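Local coordinates for protein ribonucleoside-diphosphate reductase, alpha chain (Actinobacillus ureae ATCC 25976, PDB 6DQX) that probably reduces ribonucleoside diphosphates to deoxyribonucleotides as the catalytic alpha subunit of a class Id ribonucleotide reductase, at residues A[102-116]-A[278-292]. Sequence-based numbering, arbitrary orientation.
Sequences PISCFGSYIGDSIHE and IMLPSSNDESFVCCL. With EDO (1,2-ethanediol), chain H.
Gly107 and Phe288 join two antiparallel strands of the ribonucleotide reductase barrel, 105-109 and the start of 288-296. Gly107 N donates to Phe288 O at 2.8 Å, while the return bond from Phe288 N to Gly107 O is bent and weak. The Phe288 side chain folds back over its partner. Its CB serves to carry the ring, and CG sits between the backbone N and the carbonyl carbon (chi1 67°), which turns the ring across the neighbouring strand. Followed outward, CG faces Gly107 O and CA, CD1 and CE1 pass Gly107 N, CD2 lies beside Gly107 O, CE2 near Gly107 CA, and CZ ends 3.5 Å from that same CA. The CA thus stands over the centre of the ring face in a CH-pi contact, and glycine suits this place because, with no side chain of its own, it lets the ring lie directly on the backbone. Cys105 SG meets the same ring at its edge, in plane, and also packs 3.5 Å from Cys290 CB and against Ile278 CG1; a compact residue with a polarisable sulfur suits this slot.

On the opposite face of the sheet, Val289 CG1 packs against Phe106 CD2, and Ile103 CD1 reaches the same methyl at 3.6 Å. Ala336 of helix 334-343 covers Phe106 and Val289, while Ile103 meets Phe323 of helix 308-327. Nearby, Ser287 OG and Ser108 OG each bond to a carboxylate oxygen of Glu123, on helix 114-130, so short hydroxyls on both segments share one acid.

Past the Gly107-Phe288 pair, a water joins the segments, accepting from Tyr109 N and donating to Glu286 O and Ser287 OG. Tyr109, whose OH bonds to Asp140, has its ring edge against the Asn284 amide, the two planes 88° apart. At the other end of the contact, Ser104 N donates almost straight (172°) to Cys290 O, and a water held by Pro102 O and Ser104 OG accepts from Leu292 N at 3.1 Å.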
loop_
_atom_site.group_PDB
_atom_site.type_symbol
_atom_site.label_atom_id
_atom_site.label_comp_id
_atom_site.label_asym_id
_atom_site.label_seq_id
_atom_site.Cartn_x
_atom_site.Cartn_y
_atom_site.Cartn_z
ATOM N N PRO A 102 18.729 -7.584 12.223
ATOM C CA PRO A 102 18.783 -8.777 13.092
ATOM C C PRO A 102 17.562 -8.967 14.014
ATOM O O PRO A 102 17.621 -9.818 14.915
ATOM C CB PRO A 102 20.068 -8.508 13.888
ATOM C CG PRO A 102 19.978 -7.045 14.143
ATOM C CD PRO A 102 19.463 -6.459 12.833
ATOM N N ILE A 103 16.476 -8.214 13.801
ATOM C CA ILE A 103 15.263 -8.287 14.636
ATOM C C ILE A 103 14.311 -9.383 14.134
ATOM O O ILE A 103 14.352 -9.737 12.969
ATOM C CB ILE A 103 14.511 -6.942 14.773
ATOM C CG1 ILE A 103 14.242 -6.300 13.398
ATOM C CG2 ILE A 103 15.317 -5.960 15.644
ATOM C CD1 ILE A 103 13.119 -5.291 13.356
ATOM N N SER A 104 13.489 -9.916 15.041
ATOM C CA SER A 104 12.537 -11.036 14.749
ATOM C C SER A 104 11.045 -10.672 14.883
ATOM O O SER A 104 10.175 -11.529 14.718
ATOM C CB SER A 104 12.861 -12.244 15.667
ATOM O OG SER A 104 14.059 -12.887 15.222
ATOM N N CYS A 105 10.746 -9.418 15.167
ATOM C CA CYS A 105 9.365 -8.941 15.127
ATOM C C CYS A 105 9.351 -7.437 14.843
ATOM O O CYS A 105 10.359 -6.730 15.025
ATOM C CB CYS A 105 8.612 -9.288 16.443
ATOM S SG CYS A 105 9.178 -8.331 17.875
ATOM N N PHE A 106 8.187 -6.959 14.426
ATOM C CA PHE A 106 7.954 -5.549 14.138
ATOM C C PHE A 106 6.443 -5.325 14.273
ATOM O O PHE A 106 5.646 -5.881 13.493
ATOM C CB PHE A 106 8.463 -5.205 12.735
ATOM C CG PHE A 106 8.535 -3.734 12.451
ATOM C CD1 PHE A 106 7.383 -2.982 12.282
ATOM C CD2 PHE A 106 9.767 -3.090 12.355
ATOM C CE1 PHE A 106 7.440 -1.619 12.028
ATOM C CE2 PHE A 106 9.832 -1.723 12.095
ATOM C CZ PHE A 106 8.668 -0.981 11.949
ATOM N N GLY A 107 6.052 -4.572 15.289
ATOM C CA GLY A 107 4.645 -4.396 15.643
ATOM C C GLY A 107 4.219 -2.967 15.652
ATOM O O GLY A 107 4.740 -2.178 16.434
ATOM N N SER A 108 3.277 -2.621 14.772
ATOM C CA SER A 108 2.834 -1.235 14.604
ATOM C C SER A 108 1.440 -0.998 15.171
ATOM O O SER A 108 0.563 -1.891 15.160
ATOM C CB SER A 108 2.841 -0.816 13.133
ATOM O OG SER A 108 4.049 -1.198 12.511
ATOM N N TYR A 109 1.244 0.217 15.651
ATOM C CA TYR A 109 -0.055 0.712 16.062
ATOM C C TYR A 109 -0.591 1.551 14.899
ATOM O O TYR A 109 0.094 2.456 14.429
ATOM C CB TYR A 109 0.083 1.569 17.310
ATOM C CG TYR A 109 -1.166 2.292 17.688
ATOM C CD1 TYR A 109 -2.140 1.683 18.462
ATOM C CD2 TYR A 109 -1.386 3.613 17.233
ATOM C CE1 TYR A 109 -3.306 2.366 18.790
ATOM C CE2 TYR A 109 -2.550 4.275 17.532
ATOM C CZ TYR A 109 -3.494 3.658 18.313
ATOM O OH TYR A 109 -4.645 4.354 18.628
ATOM N N ILE A 110 -1.796 1.237 14.442
ATOM C CA ILE A 110 -2.423 2.004 13.333
ATOM C C ILE A 110 -3.373 3.067 13.879
ATOM O O ILE A 110 -4.463 2.756 14.339
ATOM C CB ILE A 110 -3.172 1.081 12.353
ATOM C CG1 ILE A 110 -2.235 -0.030 11.863
ATOM C CG2 ILE A 110 -3.690 1.921 11.152
ATOM C CD1 ILE A 110 -2.839 -1.057 10.933
ATOM N N GLY A 111 -2.956 4.338 13.862
ATOM C CA GLY A 111 -3.848 5.414 14.282
ATOM C C GLY A 111 -5.000 5.599 13.306
ATOM O O GLY A 111 -4.900 5.237 12.137
ATOM N N ASP A 112 -6.089 6.182 13.795
ATOM C CA ASP A 112 -7.334 6.308 13.034
ATOM C C ASP A 112 -7.271 7.473 12.022
ATOM O O ASP A 112 -8.043 8.441 12.116
ATOM C CB ASP A 112 -8.489 6.517 14.023
ATOM C CG ASP A 112 -9.860 6.425 13.380
ATOM O OD1 ASP A 112 -10.089 5.617 12.442
ATOM O OD2 ASP A 112 -10.742 7.157 13.864
ATOM N N SER A 113 -6.360 7.391 11.063
ATOM C CA SER A 113 -6.203 8.444 10.037
ATOM C C SER A 113 -5.510 7.854 8.834
ATOM O O SER A 113 -4.683 6.948 8.968
ATOM C CB SER A 113 -5.396 9.658 10.570
ATOM O OG SER A 113 -3.987 9.411 10.647
ATOM N N ILE A 114 -5.790 8.400 7.643
ATOM C CA ILE A 114 -5.066 7.946 6.466
ATOM C C ILE A 114 -3.563 8.160 6.622
ATOM O O ILE A 114 -2.780 7.327 6.217
ATOM C CB ILE A 114 -5.584 8.601 5.140
ATOM C CG1 ILE A 114 -7.082 8.312 4.933
ATOM C CG2 ILE A 114 -4.803 8.062 3.953
ATOM C CD1 ILE A 114 -7.482 6.855 4.768
ATOM N N HIS A 115 -3.147 9.283 7.190
ATOM C CA HIS A 115 -1.728 9.524 7.385
ATOM C C HIS A 115 -1.068 8.367 8.144
ATOM O O HIS A 115 -0.050 7.830 7.711
ATOM C CB HIS A 115 -1.528 10.836 8.125
ATOM C CG HIS A 115 -0.132 11.061 8.605
ATOM N ND1 HIS A 115 0.138 11.562 9.860
ATOM C CD2 HIS A 115 1.066 10.848 8.019
ATOM C CE1 HIS A 115 1.447 11.653 10.021
ATOM N NE2 HIS A 115 2.035 11.224 8.920
ATOM N N GLU A 116 -1.674 7.990 9.260
ATOM C CA GLU A 116 -1.114 6.947 10.131
ATOM C C GLU A 116 -1.235 5.557 9.498
ATOM O O GLU A 116 -0.352 4.713 9.685
ATOM C CB GLU A 116 -1.754 7.010 11.530
ATOM C CG GLU A 116 -1.380 8.292 12.267
ATOM C CD GLU A 116 -2.335 8.713 13.364
ATOM O OE1 GLU A 116 -3.581 8.655 13.204
ATOM O OE2 GLU A 116 -1.819 9.171 14.401
ATOM N N ILE A 278 5.248 -12.225 21.695
ATOM C CA ILE A 278 5.722 -10.896 22.097
ATOM C C ILE A 278 4.629 -10.145 22.844
ATOM O O ILE A 278 3.448 -10.263 22.525
ATOM C CB ILE A 278 6.203 -10.099 20.853
ATOM C CG1 ILE A 278 7.390 -10.844 20.200
ATOM C CG2 ILE A 278 6.575 -8.666 21.206
ATOM C CD1 ILE A 278 8.659 -10.867 21.035
ATOM N N MET A 279 5.042 -9.369 23.851
ATOM C CA MET A 279 4.113 -8.590 24.702
ATOM C C MET A 279 4.742 -7.240 24.978
ATOM O O MET A 279 5.272 -6.994 26.070
ATOM C CB MET A 279 3.807 -9.338 26.019
ATOM C CG MET A 279 3.229 -10.728 25.808
ATOM S SD MET A 279 1.515 -10.606 25.356
ATOM C CE MET A 279 1.215 -12.098 24.424
ATOM N N LEU A 280 4.682 -6.358 23.970
ATOM C CA LEU A 280 5.352 -5.061 24.053
ATOM C C LEU A 280 4.383 -3.965 23.581
ATOM O O LEU A 280 3.459 -4.251 22.809
ATOM C CB LEU A 280 6.605 -5.024 23.195
ATOM C CG LEU A 280 7.701 -6.018 23.569
ATOM C CD1 LEU A 280 8.781 -6.031 22.498
ATOM C CD2 LEU A 280 8.285 -5.657 24.931
ATOM N N PRO A 281 4.571 -2.741 24.086
ATOM C CA PRO A 281 3.651 -1.650 23.782
ATOM C C PRO A 281 3.998 -1.000 22.446
ATOM O O PRO A 281 5.183 -0.789 22.143
ATOM C CB PRO A 281 3.892 -0.663 24.927
ATOM C CG PRO A 281 5.305 -0.882 25.335
ATOM C CD PRO A 281 5.491 -2.376 25.180
ATOM N N SER A 282 2.969 -0.703 21.662
ATOM C CA SER A 282 3.123 0.078 20.431
ATOM C C SER A 282 2.221 1.301 20.561
ATOM O O SER A 282 1.294 1.315 21.369
ATOM C CB SER A 282 2.787 -0.765 19.208
ATOM O OG SER A 282 1.536 -1.392 19.356
ATOM N N SER A 283 2.534 2.360 19.808
ATOM C CA SER A 283 1.792 3.623 19.948
ATOM C C SER A 283 1.934 4.423 18.664
ATOM O O SER A 283 2.623 4.016 17.753
ATOM C CB SER A 283 2.389 4.453 21.083
ATOM O OG SER A 283 3.703 4.798 20.740
ATOM N N ASN A 284 1.320 5.601 18.634
ATOM C CA ASN A 284 1.493 6.556 17.524
ATOM C C ASN A 284 2.965 6.867 17.183
ATOM O O ASN A 284 3.291 7.060 16.003
ATOM C CB ASN A 284 0.754 7.884 17.843
ATOM C CG ASN A 284 -0.760 7.759 17.787
ATOM O OD1 ASN A 284 -1.467 8.145 18.733
ATOM N ND2 ASN A 284 -1.274 7.222 16.685
ATOM N N ASP A 285 3.851 6.860 18.184
ATOM C CA ASP A 285 5.260 7.196 18.002
ATOM C C ASP A 285 6.271 6.027 18.053
ATOM O O ASP A 285 7.423 6.230 17.697
ATOM C CB ASP A 285 5.694 8.291 19.007
ATOM C CG ASP A 285 5.474 7.891 20.470
ATOM O OD1 ASP A 285 4.346 8.107 20.976
ATOM O OD2 ASP A 285 6.412 7.385 21.135
ATOM N N GLU A 286 5.834 4.829 18.469
ATOM C CA GLU A 286 6.717 3.681 18.639
ATOM C C GLU A 286 6.121 2.389 18.068
ATOM O O GLU A 286 4.990 2.069 18.343
ATOM C CB GLU A 286 7.015 3.486 20.119
ATOM C CG GLU A 286 8.027 4.487 20.666
ATOM C CD GLU A 286 8.425 4.202 22.111
ATOM O OE1 GLU A 286 7.572 3.815 22.932
ATOM O OE2 GLU A 286 9.604 4.391 22.450
ATOM N N SER A 287 6.921 1.660 17.310
ATOM C CA SER A 287 6.557 0.311 16.820
ATOM C C SER A 287 7.505 -0.663 17.546
ATOM O O SER A 287 8.725 -0.485 17.521
ATOM C CB SER A 287 6.749 0.216 15.324
ATOM O OG SER A 287 5.811 1.075 14.701
ATOM N N PHE A 288 6.953 -1.666 18.219
ATOM C CA PHE A 288 7.830 -2.591 18.952
ATOM C C PHE A 288 8.680 -3.423 18.024
ATOM O O PHE A 288 8.240 -3.815 16.936
ATOM C CB PHE A 288 7.073 -3.426 19.994
ATOM C CG PHE A 288 6.087 -4.436 19.440
ATOM C CD1 PHE A 288 6.509 -5.592 18.810
ATOM C CD2 PHE A 288 4.725 -4.255 19.639
ATOM C CE1 PHE A 288 5.572 -6.543 18.357
ATOM C CE2 PHE A 288 3.799 -5.194 19.188
ATOM C CZ PHE A 288 4.225 -6.319 18.550
ATOM N N VAL A 289 9.930 -3.640 18.444
ATOM C CA VAL A 289 10.820 -4.608 17.854
ATOM C C VAL A 289 11.512 -5.376 18.973
ATOM O O VAL A 289 11.633 -4.893 20.098
ATOM C CB VAL A 289 11.860 -3.970 16.914
ATOM C CG1 VAL A 289 11.179 -3.331 15.715
ATOM C CG2 VAL A 289 12.689 -2.906 17.627
ATOM N N CYS A 290 12.026 -6.546 18.625
ATOM C CA CYS A 290 12.696 -7.407 19.610
ATOM C C CYS A 290 13.607 -8.372 18.863
ATOM O O CYS A 290 13.416 -8.624 17.681
ATOM C CB CYS A 290 11.632 -8.170 20.403
ATOM S SG CYS A 290 12.206 -8.908 21.941
ATOM N N CYS A 291 14.605 -8.904 19.537
ATOM C CA CYS A 291 15.446 -9.921 18.933
ATOM C C CYS A 291 15.428 -11.125 19.828
ATOM O O CYS A 291 15.042 -11.039 21.000
ATOM C CB CYS A 291 16.853 -9.434 18.718
ATOM S SG CYS A 291 17.652 -8.883 20.213
ATOM N N LEU A 292 15.820 -12.245 19.275
ATOM C CA LEU A 292 15.709 -13.495 20.001
ATOM C C LEU A 292 16.872 -14.393 19.750
ATOM O O LEU A 292 17.554 -14.302 18.734
ATOM C CB LEU A 292 14.398 -14.203 19.679
ATOM C CG LEU A 292 14.157 -14.933 18.369
ATOM C CD1 LEU A 292 14.733 -16.344 18.376
ATOM C CD2 LEU A 292 12.662 -15.018 18.043
HETATM C C1 EDO H . -10.107 7.045 7.780
HETATM O O1 EDO H . -10.626 8.120 8.564
HETATM C C2 EDO H . -9.545 6.001 8.732
HETATM O O2 EDO H . -10.590 5.500 9.577
HETATM O O HOH W 1 16.355 -11.885 16.259
HETATM O O HOH W 2 1.003 -3.338 17.572
HETATM O O HOH W 3 3.500 1.939 15.777
HETATM O O HOH W 4 -0.374 5.912 14.532
#